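Local coordinates for protein type III Pentaketide Synthase (Neurospora crassa, PDB 3EUO) that probably acts as an acyltransferase of the chalcone synthase family, extending an acyl starter into a pentaketide, at residues 86-91 with 203-208; 235-240 with 367-372; 293-298 with 361-366. All coordinates share one frame; numbering follows the deposited sequence.

Interaction 1: residues 86-91 with 203-208; sequences VEASRK and DCASAV
A88 aims its methyl at strand 204-208 and meets A205 and A207, whose methyls leave the strand toward helix 86-91. The A88 CB atom sits between the two, 4.3 Å from A205 CB and 4.4 Å from A207 CB. It also rests against the strand's main chain, with A88 CB 3.7 Å from A205 O. The A207 methyl in turn lies against the helix backbone, A207 CB being 4.0 Å from S89 CA and about as far from A88 O. S89 flanks this methyl: its OG stands beside the backbone N, anti to the carbonyl carbon (chi1 -63°), where it bonds to A85 O one helical turn back. With its proton probably spent on A85 O, the hydroxyl lies beside a methyl, S89 OG 4.1 Å from A207 CB. On the opposite surface of the strand S206 turns away from the helix, and its OG bonds to A333 O.

The small residues allow a close fit, the two segment axes approaching to 6.8 Å at 26°. Helix 70-96 thus lies along strand 204-211 as one layer upon another, in keeping with the layered thiolase fold, and S89 extends the packing to L170 and L172 of strand 168-175. No hydrogen bond crosses between the segments; the contact is van der Waals packing of methyls on methyls and backbone, and the serine hydroxyl at its margin has its polar need met inside the helix.

Interaction 2: residues 235-240 with 367-372; sequences PDSEHD and PGINVE
S237 faces I369 and E238 faces G368, with CA atoms 5.6 and 5.1 Å apart respectively, so the register runs in opposite directions along the two segments. A cis peptide joins G368 to I369. The A364-F365-G366-P367-G368 run resembles the GFGPG loop of chalcone synthases, and G368, its last residue, lies in this contact.

The direct bond runs from I369 N to S237 OG, at 2.8 Å and nearly straight (175°). With chi1 at 63° the S237 OG lies between the backbone N and the carbonyl carbon, directed at that amide; it also bonds to I234 O. Two waters bridge the main chains: one accepts from S237 N and donates to G368 O (2.6 Å), while the other accepts from G368 N at 2.7 Å and can donate to S237 O, which competes with other acceptors for its protons. The I369 branch CG1-CD1 lies alongside S237, with I369 CG1 3.8 Å from S237 CB, and ends near D240 CB. An alanine in place of S237 would probably leave the I369 amide without its acceptor and cut the link to I234 O.

The D240 carboxylate bonds to S255 OG and forms a salt bridge with R257, while E238 and D236 both pair with K125 of the second subunit. One hydroxyl and two waters thus serve I369 N, G368 N, G368 O and S237 N, the isoleucine supplying the apolar part.

Interaction 3: residues 293-298 with 361-366; sequences WAMHPG and VGCAFG
Parallel beta pairing at one border of the chain's main sheet joins W293, A294 and M295 to V361, G362 and C363. A294 bonds through both its N-H and its C=O: A294 N gives to V361 O at 2.8 Å, and A294 O receives C363 N at 3.0 Å. The run ends where H296 N meets C363 O at 2.8 Å, with an N-H...O angle of 159°.

W293 and V361 stand side by side on one surface of the pair. The V361 CG1 methyl lies over the six-membered ring of W293, 3.9 Å from its centroid and 17° off the normal, a CH-pi contact; the indole NE1 is bonded to P288 O. M295 follows on the same surface, its CG anti to the backbone N (chi1 -178°) and its chain then bent, which brings M295 SD to 3.7 Å from C363 CB. The same sulfur makes an oblique Met-aromatic contact with F365, SD to CE2 being 4.2 Å.

The two strands bound a crossover: the chain leaves 292-295, passes through helices including 300-310 and 334-342, and returns parallel as 359-366, the beta-alpha-beta connection of the thiolase fold. Helix 258-277 touches V361, C363 and F365, while helix 334-342 meets A294 on the other surface.

Beyond the paired residues H296 CB packs on A364 CB at 3.7 Å, and a water donates to H296 O at 2.7 Å while accepting weakly from F365 N. The imidazole leads away from the strand, and its NE2 has a weak hydrogen bond to N329 OD1. C143, found here as 3-sulfinoalanine, H296 and N329 probably correspond to the family's Cys-His-Asn triad.

Overall arrangement
All three contacts reach the same mixed sheet. Interaction 1 comes first along the chain, in the N-terminal chalcone synthase domain, and closes before the others open; interactions 2 and 3 belong to the C-terminal domain, with both segments of 3 falling between those of 2. Centres of interactions 1 and 2 are 27 Å apart, on opposite sides of the chain's centre, and those of 1 and 3 are 19 Å apart. Interactions 2 and 3 touch, their centres 15 Å apart, through neighbouring strands 359-366 and 370-378: E372 N lies 2.9 Å from A364 O, a probable hydrogen bond. The sheet thus places the strand leading to H296 close to the turn that meets the second subunit.

Interaction 1: residues 86-91 with 203-208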
loop_
_atom_site.group_PDB
_atom_site.type_symbol
_atom_site.label_atom_id
_atom_site.label_comp_id
_atom_site.label_asym_id
_atom_site.label_seq_id
_atom_site.Cartn_x
_atom_site.Cartn_y
_atom_site.Cartn_z
ATOM N N VAL A 86 13.687 9.000 7.717
ATOM C CA VAL A 86 13.949 10.411 7.463
ATOM C C VAL A 86 15.426 10.591 7.087
ATOM O O VAL A 86 15.739 11.256 6.102
ATOM C CB VAL A 86 13.541 11.311 8.659
ATOM C CG1 VAL A 86 13.998 12.753 8.444
ATOM C CG2 VAL A 86 12.019 11.274 8.876
ATOM N N GLU A 87 16.321 9.966 7.848
ATOM C CA GLU A 87 17.762 10.119 7.587
ATOM C C GLU A 87 18.219 9.468 6.274
ATOM O O GLU A 87 19.017 10.052 5.532
ATOM C CB GLU A 87 18.577 9.622 8.787
ATOM C CG GLU A 87 20.101 9.691 8.617
ATOM C CD GLU A 87 20.648 11.116 8.471
ATOM O OE1 GLU A 87 19.931 12.098 8.775
ATOM O OE2 GLU A 87 21.816 11.248 8.050
ATOM N N ALA A 88 17.701 8.271 5.980
ATOM C CA ALA A 88 17.995 7.583 4.718
ATOM C C ALA A 88 17.527 8.420 3.524
ATOM O O ALA A 88 18.254 8.587 2.547
ATOM C CB ALA A 88 17.334 6.206 4.693
ATOM N N SER A 89 16.313 8.951 3.626
ATOM C CA SER A 89 15.746 9.807 2.589
ATOM C C SER A 89 16.563 11.081 2.408
ATOM O O SER A 89 16.777 11.519 1.275
ATOM C CB SER A 89 14.292 10.153 2.918
ATOM O OG SER A 89 13.486 8.979 2.949
ATOM N N ARG A 90 17.002 11.670 3.525
ATOM C CA ARG A 90 17.835 12.872 3.481
ATOM C C ARG A 90 19.130 12.638 2.707
ATOM O O ARG A 90 19.544 13.482 1.914
ATOM C CB ARG A 90 18.175 13.363 4.889
ATOM C CG ARG A 90 17.050 14.104 5.591
ATOM C CD ARG A 90 17.558 14.809 6.868
ATOM N NE ARG A 90 16.460 15.293 7.710
ATOM C CZ ARG A 90 15.744 16.394 7.473
ATOM N NH1 ARG A 90 15.996 17.155 6.410
ATOM N NH2 ARG A 90 14.767 16.735 8.307
ATOM N N LYS A 91 19.770 11.500 2.957
ATOM C CA LYS A 91 21.059 11.195 2.334
ATOM C C LYS A 91 20.914 10.897 0.849
ATOM O O LYS A 91 21.760 11.289 0.044
ATOM C CB LYS A 91 21.759 10.048 3.064
ATOM C CG LYS A 91 22.211 10.437 4.476
ATOM C CD LYS A 91 23.122 9.396 5.116
ATOM C CE LYS A 91 22.361 8.207 5.650
ATOM N NZ LYS A 91 23.260 7.297 6.452
ATOM N N ASP A 203 16.434 -4.631 11.423
ATOM C CA ASP A 203 15.799 -3.325 11.240
ATOM C C ASP A 203 16.682 -2.429 10.375
ATOM O O ASP A 203 17.907 -2.429 10.524
ATOM C CB ASP A 203 15.566 -2.631 12.591
ATOM C CG ASP A 203 14.822 -3.506 13.590
ATOM O OD1 ASP A 203 14.121 -4.449 13.165
ATOM O OD2 ASP A 203 14.944 -3.246 14.806
ATOM N N CYS A 204 16.052 -1.667 9.484
ATOM C CA CYS A 204 16.777 -0.784 8.574
ATOM C C CYS A 204 15.824 0.129 7.831
ATOM O O CYS A 204 14.652 -0.195 7.651
ATOM C CB CYS A 204 17.559 -1.603 7.539
ATOM S SG CYS A 204 18.655 -0.632 6.456
ATOM N N ALA A 205 16.340 1.270 7.384
ATOM C CA ALA A 205 15.631 2.058 6.378
ATOM C C ALA A 205 16.598 2.367 5.262
ATOM O O ALA A 205 17.781 2.586 5.502
ATOM C CB ALA A 205 15.066 3.335 6.969
ATOM N N SER A 206 16.094 2.365 4.034
ATOM C CA SER A 206 16.924 2.675 2.885
ATOM C C SER A 206 16.081 3.375 1.843
ATOM O O SER A 206 14.874 3.161 1.768
ATOM C CB SER A 206 17.536 1.409 2.303
ATOM O OG SER A 206 16.530 0.498 1.915
ATOM N N ALA A 207 16.724 4.220 1.044
ATOM C CA ALA A 207 16.010 5.016 0.053
ATOM C C ALA A 207 16.849 5.240 -1.187
ATOM O O ALA A 207 18.080 5.237 -1.125
ATOM C CB ALA A 207 15.589 6.355 0.658
ATOM N N VAL A 208 16.166 5.396 -2.318
ATOM C CA VAL A 208 16.795 5.870 -3.544
ATOM C C VAL A 208 15.956 6.994 -4.141
ATOM O O VAL A 208 14.758 7.112 -3.867
ATOM C CB VAL A 208 17.027 4.752 -4.609
ATOM C CG1 VAL A 208 17.878 3.610 -4.030
ATOM C CG2 VAL A 208 15.706 4.221 -5.171
#

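Interaction 2: residues 235-240 with 367-372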
loop_
_atom_site.group_PDB
_atom_site.type_symbol
_atom_site.label_atom_id
_atom_site.label_comp_id
_atom_site.label_asym_id
_atom_site.label_seq_id
_atom_site.Cartn_x
_atom_site.Cartn_y
_atom_site.Cartn_z
ATOM N N PRO A 235 3.236 -19.845 -8.993
ATOM C CA PRO A 235 1.883 -20.353 -8.748
ATOM C C PRO A 235 1.797 -21.206 -7.489
ATOM O O PRO A 235 2.765 -21.898 -7.139
ATOM C CB PRO A 235 1.597 -21.225 -9.980
ATOM C CG PRO A 235 2.609 -20.823 -10.990
ATOM C CD PRO A 235 3.814 -20.410 -10.224
ATOM N N ASP A 236 0.638 -21.133 -6.832
ATOM C CA ASP A 236 0.265 -21.979 -5.691
ATOM C C ASP A 236 1.321 -22.047 -4.583
ATOM O O ASP A 236 1.686 -23.131 -4.096
ATOM C CB ASP A 236 -0.159 -23.371 -6.182
ATOM C CG ASP A 236 -1.259 -23.300 -7.240
ATOM O OD1 ASP A 236 -2.257 -22.568 -7.035
ATOM O OD2 ASP A 236 -1.113 -23.961 -8.288
ATOM N N SER A 237 1.796 -20.868 -4.186
ATOM C CA SER A 237 2.844 -20.738 -3.180
ATOM C C SER A 237 2.515 -19.710 -2.084
ATOM O O SER A 237 3.394 -19.331 -1.304
ATOM C CB SER A 237 4.195 -20.428 -3.840
ATOM O OG SER A 237 4.164 -19.182 -4.523
ATOM N N GLU A 238 1.250 -19.292 -2.012
ATOM C CA GLU A 238 0.773 -18.392 -0.950
ATOM C C GLU A 238 1.097 -18.901 0.447
ATOM O O GLU A 238 1.537 -18.137 1.299
ATOM C CB GLU A 238 -0.742 -18.195 -1.023
ATOM C CG GLU A 238 -1.232 -17.592 -2.295
ATOM C CD GLU A 238 -1.647 -18.624 -3.332
ATOM O OE1 GLU A 238 -1.320 -19.833 -3.194
ATOM O OE2 GLU A 238 -2.307 -18.210 -4.304
ATOM N N HIS A 239 0.877 -20.197 0.669
ATOM C CA HIS A 239 1.043 -20.806 1.992
ATOM C C HIS A 239 2.505 -20.981 2.405
ATOM O O HIS A 239 2.795 -21.321 3.563
ATOM C CB HIS A 239 0.315 -22.160 2.045
ATOM C CG HIS A 239 0.858 -23.178 1.085
ATOM N ND1 HIS A 239 0.650 -23.104 -0.278
ATOM C CD2 HIS A 239 1.593 -24.298 1.293
ATOM C CE1 HIS A 239 1.239 -24.132 -0.866
ATOM N NE2 HIS A 239 1.814 -24.872 0.064
ATOM N N ASP A 240 3.423 -20.745 1.471
ATOM C CA ASP A 240 4.845 -20.952 1.721
ATOM C C ASP A 240 5.554 -19.765 2.372
ATOM O O ASP A 240 6.601 -19.932 2.982
ATOM C CB ASP A 240 5.560 -21.341 0.432
ATOM C CG ASP A 240 5.089 -22.672 -0.102
ATOM O OD1 ASP A 240 5.296 -23.689 0.585
ATOM O OD2 ASP A 240 4.496 -22.695 -1.194
ATOM N N PRO A 367 6.494 -12.680 0.022
ATOM C CA PRO A 367 5.152 -13.271 0.022
ATOM C C PRO A 367 4.438 -13.161 -1.328
ATOM O O PRO A 367 4.432 -12.089 -1.953
ATOM C CB PRO A 367 4.424 -12.465 1.101
ATOM C CG PRO A 367 5.492 -12.137 2.086
ATOM C CD PRO A 367 6.752 -11.918 1.261
ATOM N N GLY A 368 3.860 -14.276 -1.767
ATOM C CA GLY A 368 3.192 -14.367 -3.064
ATOM C C GLY A 368 3.096 -15.802 -3.562
ATOM O O GLY A 368 1.986 -16.327 -3.720
ATOM N N ILE A 369 4.231 -16.448 -3.843
ATOM C CA ILE A 369 5.574 -15.852 -3.775
ATOM C C ILE A 369 5.808 -14.919 -4.958
ATOM O O ILE A 369 5.666 -15.329 -6.112
ATOM C CB ILE A 369 6.695 -16.937 -3.759
ATOM C CG1 ILE A 369 6.615 -17.795 -2.492
ATOM C CG2 ILE A 369 8.095 -16.281 -3.884
ATOM C CD1 ILE A 369 7.593 -18.995 -2.472
ATOM N N ASN A 370 6.161 -13.669 -4.657
ATOM C CA ASN A 370 6.477 -12.680 -5.682
ATOM C C ASN A 370 7.967 -12.666 -5.959
ATOM O O ASN A 370 8.766 -12.642 -5.024
ATOM C CB ASN A 370 6.072 -11.277 -5.218
ATOM C CG ASN A 370 4.571 -11.061 -5.220
ATOM O OD1 ASN A 370 3.784 -11.992 -5.419
ATOM N ND2 ASN A 370 4.165 -9.816 -5.000
ATOM N N VAL A 371 8.322 -12.664 -7.241
ATOM C CA VAL A 371 9.707 -12.525 -7.673
ATOM C C VAL A 371 9.869 -11.184 -8.382
ATOM O O VAL A 371 9.061 -10.836 -9.248
ATOM C CB VAL A 371 10.108 -13.652 -8.652
ATOM C CG1 VAL A 371 11.578 -13.513 -9.049
ATOM C CG2 VAL A 371 9.831 -15.030 -8.053
ATOM N N GLU A 372 10.915 -10.445 -8.018
ATOM C CA GLU A 372 11.233 -9.167 -8.635
ATOM C C GLU A 372 12.668 -9.208 -9.147
ATOM O O GLU A 372 13.568 -9.629 -8.424
ATOM C CB GLU A 372 11.108 -8.022 -7.619
ATOM C CG GLU A 372 9.708 -7.815 -7.038
ATOM C CD GLU A 372 8.730 -7.099 -7.979
ATOM O OE1 GLU A 372 9.152 -6.482 -8.981
ATOM O OE2 GLU A 372 7.521 -7.141 -7.697
HETATM O O HOH W 1 1.103 -18.207 -5.333
HETATM O O HOH W 2 3.789 -16.645 -0.436
#

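Interaction 3: residues 293-298 with 361-366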
loop_
_atom_site.group_PDB
_atom_site.type_symbol
_atom_site.label_atom_id
_atom_site.label_comp_id
_atom_site.label_asym_id
_atom_site.label_seq_id
_atom_site.Cartn_x
_atom_site.Cartn_y
_atom_site.Cartn_z
ATOM N N TRP A 293 25.580 -9.109 -9.198
ATOM C CA TRP A 293 24.271 -9.545 -8.751
ATOM C C TRP A 293 23.932 -8.952 -7.385
ATOM O O TRP A 293 24.556 -9.284 -6.369
ATOM C CB TRP A 293 24.217 -11.070 -8.709
ATOM C CG TRP A 293 23.983 -11.714 -10.043
ATOM C CD1 TRP A 293 24.888 -11.870 -11.054
ATOM C CD2 TRP A 293 22.768 -12.315 -10.493
ATOM N NE1 TRP A 293 24.302 -12.522 -12.116
ATOM C CE2 TRP A 293 22.998 -12.800 -11.800
ATOM C CE3 TRP A 293 21.499 -12.478 -9.922
ATOM C CZ2 TRP A 293 22.008 -13.448 -12.544
ATOM C CZ3 TRP A 293 20.513 -13.118 -10.661
ATOM C CH2 TRP A 293 20.776 -13.600 -11.957
ATOM N N ALA A 294 22.961 -8.045 -7.378
ATOM C CA ALA A 294 22.463 -7.466 -6.144
ATOM C C ALA A 294 21.263 -8.312 -5.710
ATOM O O ALA A 294 20.119 -8.013 -6.064
ATOM C CB ALA A 294 22.050 -6.011 -6.373
ATOM N N MET A 295 21.536 -9.385 -4.970
ATOM C CA MET A 295 20.479 -10.274 -4.491
ATOM C C MET A 295 19.999 -9.849 -3.114
ATOM O O MET A 295 20.810 -9.480 -2.265
ATOM C CB MET A 295 20.998 -11.714 -4.407
ATOM C CG MET A 295 19.961 -12.741 -3.950
ATOM S SD MET A 295 18.765 -13.174 -5.237
ATOM C CE MET A 295 19.904 -13.383 -6.610
ATOM N N HIS A 296 18.689 -9.906 -2.884
ATOM C CA HIS A 296 18.179 -9.757 -1.530
ATOM C C HIS A 296 18.510 -11.040 -0.772
ATOM O O HIS A 296 18.078 -12.127 -1.174
ATOM C CB HIS A 296 16.670 -9.514 -1.492
ATOM C CG HIS A 296 16.120 -9.480 -0.100
ATOM N ND1 HIS A 296 15.265 -10.443 0.393
ATOM C CD2 HIS A 296 16.352 -8.625 0.922
ATOM C CE1 HIS A 296 14.975 -10.167 1.653
ATOM N NE2 HIS A 296 15.619 -9.065 1.995
ATOM N N PRO A 297 19.282 -10.921 0.321
ATOM C CA PRO A 297 19.716 -12.113 1.040
ATOM C C PRO A 297 18.658 -12.569 2.046
ATOM O O PRO A 297 18.815 -12.365 3.257
ATOM C CB PRO A 297 20.991 -11.645 1.732
ATOM C CG PRO A 297 20.748 -10.176 2.014
ATOM C CD PRO A 297 19.800 -9.681 0.935
ATOM N N GLY A 298 17.584 -13.167 1.530
ATOM C CA GLY A 298 16.458 -13.616 2.351
ATOM C C GLY A 298 16.864 -14.659 3.378
ATOM O O GLY A 298 16.301 -14.711 4.473
ATOM N N VAL A 361 22.281 -7.073 -11.981
ATOM C CA VAL A 361 20.969 -7.683 -11.889
ATOM C C VAL A 361 20.504 -7.576 -10.441
ATOM O O VAL A 361 21.214 -8.019 -9.534
ATOM C CB VAL A 361 20.998 -9.159 -12.353
ATOM C CG1 VAL A 361 19.637 -9.801 -12.188
ATOM C CG2 VAL A 361 21.452 -9.251 -13.808
ATOM N N GLY A 362 19.329 -6.981 -10.230
ATOM C CA GLY A 362 18.730 -6.911 -8.902
ATOM C C GLY A 362 17.686 -8.006 -8.793
ATOM O O GLY A 362 16.973 -8.268 -9.755
ATOM N N CYS A 363 17.615 -8.661 -7.637
ATOM C CA CYS A 363 16.656 -9.746 -7.441
ATOM C C CYS A 363 16.192 -9.823 -5.986
ATOM O O CYS A 363 16.991 -9.666 -5.059
ATOM C CB CYS A 363 17.265 -11.075 -7.888
ATOM S SG CYS A 363 16.122 -12.473 -7.853
ATOM N N ALA A 364 14.892 -10.059 -5.802
ATOM C CA ALA A 364 14.286 -10.182 -4.480
ATOM C C ALA A 364 13.038 -11.059 -4.569
ATOM O O ALA A 364 12.351 -11.061 -5.591
ATOM C CB ALA A 364 13.920 -8.805 -3.921
ATOM N N PHE A 365 12.765 -11.812 -3.505
ATOM C CA PHE A 365 11.531 -12.596 -3.396
ATOM C C PHE A 365 10.829 -12.208 -2.112
ATOM O O PHE A 365 11.487 -11.829 -1.129
ATOM C CB PHE A 365 11.814 -14.108 -3.336
ATOM C CG PHE A 365 12.781 -14.600 -4.374
ATOM C CD1 PHE A 365 12.329 -15.018 -5.624
ATOM C CD2 PHE A 365 14.141 -14.667 -4.099
ATOM C CE1 PHE A 365 13.225 -15.478 -6.589
ATOM C CE2 PHE A 365 15.050 -15.121 -5.058
ATOM C CZ PHE A 365 14.586 -15.528 -6.306
ATOM N N GLY A 366 9.506 -12.339 -2.110
ATOM C CA GLY A 366 8.700 -12.139 -0.902
ATOM C C GLY A 366 7.362 -12.862 -0.994
ATOM O O GLY A 366 7.112 -13.589 -1.967
HETATM O O HOH W 3 15.797 -12.710 -2.491
#